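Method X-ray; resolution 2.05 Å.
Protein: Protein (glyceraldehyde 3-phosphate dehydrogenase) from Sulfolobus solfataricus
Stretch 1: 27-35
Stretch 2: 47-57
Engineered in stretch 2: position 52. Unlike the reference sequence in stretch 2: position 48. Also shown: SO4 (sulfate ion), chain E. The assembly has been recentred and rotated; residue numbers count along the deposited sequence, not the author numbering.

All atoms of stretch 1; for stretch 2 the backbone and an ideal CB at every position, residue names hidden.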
# COMPACT_ATOMS: atom_id res chain seq x y z
N LYS A 27 -0.55 -16.52 -21.85
CA LYS A 27 0.56 -15.59 -22.04
C LYS A 27 -0.04 -14.21 -22.34
O LYS A 27 -0.96 -14.10 -23.14
CB LYS A 27 1.57 -16.03 -23.08
CG LYS A 27 1.44 -15.59 -24.51
CD LYS A 27 2.28 -16.47 -25.43
CE LYS A 27 2.51 -15.83 -26.79
NZ LYS A 27 3.07 -16.81 -27.78
N LEU A 28 0.52 -13.20 -21.68
CA LEU A 28 0.07 -11.83 -21.92
C LEU A 28 0.62 -11.33 -23.26
O LEU A 28 1.82 -11.10 -23.37
CB LEU A 28 0.53 -10.90 -20.80
CG LEU A 28 0.18 -9.41 -21.00
CD1 LEU A 28 -1.32 -9.16 -20.92
CD2 LEU A 28 0.89 -8.59 -19.92
N VAL A 29 -0.26 -11.03 -24.19
CA VAL A 29 0.15 -10.53 -25.50
C VAL A 29 0.55 -9.07 -25.40
O VAL A 29 1.49 -8.60 -26.03
CB VAL A 29 -0.99 -10.67 -26.54
CG1 VAL A 29 -0.73 -9.84 -27.78
CG2 VAL A 29 -1.18 -12.14 -26.93
N GLY A 30 -0.21 -8.31 -24.60
CA GLY A 30 0.09 -6.87 -24.50
C GLY A 30 -1.14 -6.19 -23.87
O GLY A 30 -2.13 -6.87 -23.57
N VAL A 31 -1.02 -4.90 -23.59
CA VAL A 31 -2.10 -4.14 -22.94
C VAL A 31 -2.40 -2.89 -23.74
O VAL A 31 -1.52 -2.34 -24.40
CB VAL A 31 -1.74 -3.74 -21.50
CG1 VAL A 31 -1.30 -4.93 -20.67
CG2 VAL A 31 -0.66 -2.67 -21.42
N ALA A 32 -3.64 -2.40 -23.63
CA ALA A 32 -4.04 -1.22 -24.39
C ALA A 32 -4.33 -0.04 -23.45
O ALA A 32 -4.97 -0.21 -22.39
CB ALA A 32 -5.22 -1.56 -25.27
N LYS A 33 -3.86 1.14 -23.85
CA LYS A 33 -3.97 2.33 -22.98
C LYS A 33 -3.98 3.61 -23.80
O LYS A 33 -3.39 3.63 -24.89
CB LYS A 33 -2.72 2.31 -22.09
CG LYS A 33 -2.53 3.55 -21.24
CD LYS A 33 -3.18 3.44 -19.89
CE LYS A 33 -2.77 4.62 -18.99
NZ LYS A 33 -3.58 4.64 -17.75
N THR A 34 -4.65 4.67 -23.34
CA THR A 34 -4.70 5.90 -24.12
C THR A 34 -3.68 6.95 -23.73
O THR A 34 -3.13 7.61 -24.62
CB THR A 34 -6.10 6.55 -24.10
OG1 THR A 34 -7.05 5.66 -24.68
CG2 THR A 34 -6.10 7.83 -24.92
N SER A 35 -3.39 7.14 -22.46
CA SER A 35 -2.46 8.13 -21.98
C SER A 35 -1.16 7.53 -21.45
O SER A 35 -1.16 6.56 -20.71
CB SER A 35 -3.07 8.93 -20.80
OG SER A 35 -4.45 9.13 -21.04
N UNK A 47 8.61 -4.53 -19.60
CA UNK A 47 8.60 -5.30 -20.84
C UNK A 47 7.23 -5.59 -21.40
O UNK A 47 7.07 -6.32 -22.40
CB UNK A 47 9.33 -6.63 -20.62
N UNK A 48 6.20 -4.99 -20.79
CA UNK A 48 4.85 -5.19 -21.31
C UNK A 48 4.64 -4.36 -22.56
O UNK A 48 4.91 -3.16 -22.62
CB UNK A 48 3.80 -4.83 -20.25
N UNK A 49 4.18 -4.98 -23.62
CA UNK A 49 3.89 -4.31 -24.88
C UNK A 49 2.63 -3.45 -24.75
O UNK A 49 1.58 -3.99 -24.37
CB UNK A 49 3.73 -5.33 -26.00
N UNK A 50 2.74 -2.19 -25.10
CA UNK A 50 1.62 -1.27 -25.04
C UNK A 50 1.10 -0.87 -26.41
O UNK A 50 1.83 -0.40 -27.28
CB UNK A 50 2.02 -0.02 -24.26
N UNK A 51 -0.19 -1.09 -26.60
CA UNK A 51 -0.89 -0.78 -27.84
C UNK A 51 -1.82 0.40 -27.56
O UNK A 51 -2.32 0.52 -26.43
CB UNK A 51 -1.66 -1.99 -28.37
N UNK A 52 -1.97 1.29 -28.52
CA UNK A 52 -2.69 2.54 -28.33
C UNK A 52 -3.68 2.78 -29.47
O UNK A 52 -3.34 2.48 -30.62
CB UNK A 52 -1.71 3.71 -28.23
N UNK A 53 -4.83 3.38 -29.19
CA UNK A 53 -5.80 3.69 -30.23
C UNK A 53 -5.16 4.56 -31.30
O UNK A 53 -4.54 5.57 -30.99
CB UNK A 53 -7.03 4.39 -29.64
N UNK A 54 -5.34 4.17 -32.54
CA UNK A 54 -4.85 4.87 -33.72
C UNK A 54 -4.77 6.38 -33.57
O UNK A 54 -3.71 6.99 -33.73
CB UNK A 54 -5.75 4.54 -34.91
N UNK A 55 -5.87 7.02 -33.16
CA UNK A 55 -5.93 8.45 -33.00
C UNK A 55 -5.14 8.99 -31.83
O UNK A 55 -5.06 10.22 -31.66
CB UNK A 55 -7.39 8.88 -32.86
N UNK A 56 -4.57 8.14 -30.98
CA UNK A 56 -3.78 8.64 -29.86
C UNK A 56 -2.31 8.31 -30.01
O UNK A 56 -1.47 8.85 -29.29
CB UNK A 56 -4.31 8.07 -28.54
N UNK A 57 -1.98 7.46 -30.99
CA UNK A 57 -0.62 7.02 -31.19
C UNK A 57 0.41 8.13 -31.17
O UNK A 57 1.41 7.96 -30.43
CB UNK A 57 -0.52 6.27 -32.52
S SO4 E . -6.22 6.51 -19.99
O1 SO4 E . -5.05 5.79 -20.59
O2 SO4 E . -5.87 6.96 -18.60
O3 SO4 E . -7.40 5.60 -19.93
O4 SO4 E . -6.57 7.71 -20.83

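Stretch 1 runs as a strand from 27 to 32, and the backbone of stretch 2 lies parallel to it: Val31 N donates to O of position 49 and Val31 O accepts from N of position 51, both at 2.9 Å, while N of Lys33 lies 3.1 Å from O of position 51. These backbone hydrogen bonds leave the side chains largely free, apart from excluding proline at 51, where N is a donor; the choices are read mainly from the CB directions and backbone angles.

Position 47 has a phi of 88°, which favours glycine, and nothing of stretch 1 comes near its ideal CB. It is Gly47, which ends the preceding helix in a Schellman motif.

At position 48 the CB points sideways, with Leu28 CD2 4.8 Å and Val31 CG2 5.1 Å away. These methyl groups offer an apolar surface with room for a branched or longer aliphatic chain. The residue is Ile48, which differs from the reference sequence; its CG2 packs 3.7 Å from Val31 CG1 and 4.0 Å from Leu28 CD2.

Position 49 also points its CB sideways, 4.0 Å from Val29 O and 4.2 Å from Gly30 CA. Stretch 1 presents backbone here and no charged partner, so many residues with a flexible chain would fit. Arg49 is found, its CD 3.9 Å from Val29 O. A water accepts from Arg49 N at 3.1 Å and donates weakly to Val29 O at 3.1 Å, linking the two backbones.

Position 50 pairs with Val31 and shares its face of the sheet, where a beta-branched aliphatic residue suits the extended backbone. Ile50 fills it, CG1 lying 4.2 Å from Val31 CG2. Its CA also makes a CA-H...O contact with Val31 O at 3.4 Å.

Position 51 pairs with Ala32, its CB on the other face. The small Ala32 and the bare Gly30 leave space along that face, which a large, flat side chain could use. Tyr51 does so: CE1 approaches Gly30 CA at 4.0 Å, and OH lies 4.3 Å from Val29 CG1. An ideal CB on Gly30 would stand 2.5 Å from Tyr51 CE1, a clash, so the missing side chain makes room for the ring.

At position 52 the CB is sideways and 3.7 Å from Lys33 O; a compact aliphatic residue would fit beside this carbonyl. The engineered Val52 places CG2 3.5 Å from Lys33 O.

Position 53 has a phi of -57°, compatible with proline, and the backbone leaves the strand pairing. Pro53 sets CD 3.5 Å from Lys33 O and CG 3.7 Å from Thr34 OG1.

Positions 54 and 55 are out of reach of stretch 1, where polar residues are as good as any: Gln54 and the poorly ordered Gln55.

Position 56 points its CB toward Thr34, 4.0 Å from CG2, which favours a small residue. Ser56 puts OG 3.7 Å from Thr34 CG2, while its N donates to Pro53 O at 2.6 Å.

Position 57 points away, leaving its identity unconstrained by stretch 1; it is Ile57.

Stretch 2 (47-57) GIRIYVPQQSI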
# COMPACT_ATOMS: atom_id res chain seq x y z
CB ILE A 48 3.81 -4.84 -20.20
CG1 ILE A 48 3.99 -5.81 -19.02
CG2 ILE A 48 2.40 -4.96 -20.76
CD1 ILE A 48 3.27 -5.35 -17.74
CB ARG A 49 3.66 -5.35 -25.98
CG ARG A 49 4.98 -6.01 -26.44
CD ARG A 49 4.70 -7.02 -27.56
NE ARG A 49 5.88 -7.79 -27.84
CZ ARG A 49 6.03 -8.91 -28.53
NH1 ARG A 49 5.01 -9.53 -29.10
NH2 ARG A 49 7.25 -9.42 -28.66
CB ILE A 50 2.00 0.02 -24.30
CG1 ILE A 50 2.54 -0.32 -22.91
CG2 ILE A 50 0.77 0.94 -24.22
CD1 ILE A 50 3.12 0.90 -22.21
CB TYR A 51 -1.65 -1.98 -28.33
CG TYR A 51 -0.81 -3.19 -28.67
CD1 TYR A 51 -0.21 -3.97 -27.71
CD2 TYR A 51 -0.67 -3.58 -30.01
CE1 TYR A 51 0.54 -5.08 -28.05
CE2 TYR A 51 0.06 -4.71 -30.36
CZ TYR A 51 0.67 -5.45 -29.37
OH TYR A 51 1.41 -6.58 -29.70
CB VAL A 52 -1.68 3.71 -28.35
CG1 VAL A 52 -2.42 5.06 -28.32
CG2 VAL A 52 -0.72 3.66 -27.17
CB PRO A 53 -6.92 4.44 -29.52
CG PRO A 53 -6.75 4.13 -28.08
CD PRO A 53 -5.30 3.79 -27.86
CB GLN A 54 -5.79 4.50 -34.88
CG GLN A 54 -5.41 4.96 -36.26
CD GLN A 54 -6.49 4.52 -37.26
OE1 GLN A 54 -7.07 3.45 -37.08
NE2 GLN A 54 -6.74 5.34 -38.27
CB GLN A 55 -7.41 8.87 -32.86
CG GLN A 55 -8.23 8.42 -34.06
CD GLN A 55 -9.70 8.70 -33.92
OE1 GLN A 55 -10.11 9.66 -33.24
NE2 GLN A 55 -10.53 7.88 -34.55
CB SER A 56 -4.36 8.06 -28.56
OG SER A 56 -5.77 8.16 -28.60
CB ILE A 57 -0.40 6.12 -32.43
CG1 ILE A 57 -1.32 4.91 -32.38
CG2 ILE A 57 1.07 5.69 -32.46
CD1 ILE A 57 -0.84 3.63 -33.02
O HOH W 1 3.40 -8.03 -23.67
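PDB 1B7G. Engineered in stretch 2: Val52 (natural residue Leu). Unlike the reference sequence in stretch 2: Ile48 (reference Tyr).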